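Local coordinates for protein short afifavidin (Afifella pfennigii, PDB 6HDS) that forms a strong non-covalent complex with biotin and 2-iminobiotin as a member of the avidin/streptavidin family, at the interface of chains A and B. Coordinates in Å, arbitrary orientation; residue numbers count along the deposited sequence, not the author numbering. Chains: chain A/B, short afifavidin.

The interface of chains A and B. Residues chain A 69, 90-92, 103-105; chain B 109, 116-118.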
loop_
_atom_site.group_PDB
_atom_site.type_symbol
_atom_site.label_atom_id
_atom_site.label_comp_id
_atom_site.label_asym_id
_atom_site.label_seq_id
_atom_site.Cartn_x
_atom_site.Cartn_y
_atom_site.Cartn_z
ATOM N N PHE A 69 7.467 9.759 4.388
ATOM C CA PHE A 69 7.004 8.830 3.334
ATOM C C PHE A 69 5.869 7.952 3.843
ATOM O O PHE A 69 5.807 7.561 5.015
ATOM C CB PHE A 69 8.209 8.006 2.863
ATOM C CG PHE A 69 9.288 8.900 2.322
ATOM C CD1 PHE A 69 9.121 9.526 1.104
ATOM C CD2 PHE A 69 10.468 9.101 3.025
ATOM C CE1 PHE A 69 10.090 10.386 0.616
ATOM C CE2 PHE A 69 11.442 9.961 2.539
ATOM C CZ PHE A 69 11.258 10.585 1.323
ATOM N N THR A 90 1.308 5.797 -2.873
ATOM C CA THR A 90 2.618 5.959 -2.244
ATOM C C THR A 90 3.110 7.374 -2.498
ATOM O O THR A 90 3.003 7.881 -3.633
ATOM C CB THR A 90 3.612 4.925 -2.786
ATOM O OG1 THR A 90 2.954 3.667 -2.965
ATOM C CG2 THR A 90 4.843 4.743 -1.939
ATOM N N GLY A 91 3.715 7.965 -1.485
ATOM C CA GLY A 91 4.172 9.349 -1.674
ATOM C C GLY A 91 4.859 9.941 -0.472
ATOM O O GLY A 91 5.296 9.265 0.425
ATOM N N PHE A 92 4.998 11.257 -0.532
ATOM C CA PHE A 92 5.819 12.030 0.389
ATOM C C PHE A 92 5.080 13.313 0.776
ATOM O O PHE A 92 4.337 13.936 -0.013
ATOM C CB PHE A 92 7.197 12.329 -0.190
ATOM C CG PHE A 92 7.223 13.066 -1.505
ATOM C CD1 PHE A 92 7.248 12.375 -2.707
ATOM C CD2 PHE A 92 7.287 14.454 -1.545
ATOM C CE1 PHE A 92 7.304 13.041 -3.912
ATOM C CE2 PHE A 92 7.357 15.117 -2.764
ATOM C CZ PHE A 92 7.377 14.409 -3.942
ATOM N N VAL A 103 2.273 14.342 -1.807
ATOM C CA VAL A 103 2.365 14.117 -3.265
ATOM C C VAL A 103 2.381 12.614 -3.456
ATOM O O VAL A 103 3.296 11.960 -2.967
ATOM C CB VAL A 103 3.634 14.778 -3.822
ATOM C CG1 VAL A 103 3.880 14.486 -5.293
ATOM C CG2 VAL A 103 3.597 16.289 -3.583
ATOM N N THR A 104 1.381 12.077 -4.133
ATOM C CA THR A 104 1.316 10.650 -4.282
ATOM C C THR A 104 1.167 10.220 -5.743
ATOM O O THR A 104 0.586 10.932 -6.544
ATOM C CB THR A 104 0.136 10.023 -3.517
ATOM O OG1 THR A 104 -1.166 10.260 -4.070
ATOM C CG2 THR A 104 0.138 10.447 -2.072
ATOM N N ASP A 105 1.503 8.946 -5.972
ATOM C CA ASP A 105 1.142 8.246 -7.167
ATOM C C ASP A 105 0.343 7.047 -6.716
ATOM O O ASP A 105 0.584 6.520 -5.597
ATOM C CB ASP A 105 2.335 7.798 -8.006
ATOM C CG ASP A 105 3.150 8.933 -8.638
ATOM O OD1 ASP A 105 2.583 10.003 -8.818
ATOM O OD2 ASP A 105 4.333 8.697 -9.037
ATOM N N ALA B 109 8.571 5.722 -2.838
ATOM C CA ALA B 109 8.703 7.128 -2.455
ATOM C C ALA B 109 9.982 7.242 -1.616
ATOM O O ALA B 109 10.197 6.489 -0.647
ATOM C CB ALA B 109 7.459 7.607 -1.735
ATOM N N GLY B 116 11.651 14.995 -2.501
ATOM C CA GLY B 116 10.936 13.705 -2.620
ATOM C C GLY B 116 10.749 13.327 -4.082
ATOM O O GLY B 116 10.520 14.203 -4.926
ATOM N N GLU B 117 10.756 12.017 -4.359
ATOM C CA GLU B 117 10.554 11.499 -5.677
ATOM C C GLU B 117 9.837 10.166 -5.525
ATOM O O GLU B 117 9.766 9.634 -4.448
ATOM C CB GLU B 117 11.878 11.240 -6.411
ATOM C CG GLU B 117 12.642 12.495 -6.775
ATOM C CD GLU B 117 13.762 12.281 -7.786
ATOM O OE1 GLU B 117 13.545 11.523 -8.765
ATOM O OE2 GLU B 117 14.864 12.867 -7.594
ATOM N N ILE B 118 9.320 9.682 -6.634
ATOM C CA ILE B 118 8.558 8.444 -6.674
ATOM C C ILE B 118 8.995 7.693 -7.919
ATOM O O ILE B 118 8.726 8.139 -9.044
ATOM C CB ILE B 118 7.037 8.704 -6.691
ATOM C CG1 ILE B 118 6.595 9.496 -5.460
ATOM C CG2 ILE B 118 6.275 7.364 -6.839
ATOM C CD1 ILE B 118 5.189 10.033 -5.550
#
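The ring of A:Phe92 lies flat against the backbone of B:Gly116, whose CA sits over the ring centre at 3.6 Å from its centroid, a CH-pi contact. With no side chain on the glycine, the aromatic face can come this close to the main chain. The other face is backed within chain A by A:Val103, its CB offset toward the rim, so the ring is held between its own sheet and the partner strand 116-127. At the ring edge, in plane, B:Ile118 brings CG1 to 3.9 Å from CE1 of A:Phe92. With CG between the backbone N and the carbonyl carbon (chi1 57°), the ring is set beside A:Val103 with its other face toward B:Gly116. An alanine here would probably strip B:Gly116 CA of its aromatic cover and leave a gap beside B:Ile118 CG1.

B:Ile118 has 85 Å² of its own surface buried by chain A, the most in this patch. Its CG1 is anti to the carbonyl carbon (chi1 -59°), and the extended chain beyond carries CD1 over strands 85-96 and 99-111 of chain A, 3.6 Å from the carbonyl O of A:Thr90 and 3.7 Å from that of A:Val103. The other branch, CG2, faces the carboxylate of A:Asp105, whose OD2 lies 3.2 Å away; the two side chains cross obliquely.

Alongside, the methyl CB of B:Ala109 packs on the main chain of A:Gly91, 3.5 Å from its carbonyl O. A:Thr90 CG2 and A:Phe69 CD1 also touch this methyl, the latter at 3.8 Å.

No polar atom of one chain bonds to the other within the patch, so it is held by van der Waals packing, including methyls against carbonyl and carboxylate oxygens. Strands 85-96 and 99-111 of chain A thus receive the strands of chain B in a sheet-to-sheet contact, repeated by the two-fold axis, that probably contributes to pairing two biotin-binding beta-barrels, if the deposited two-chain assembly is the biological one.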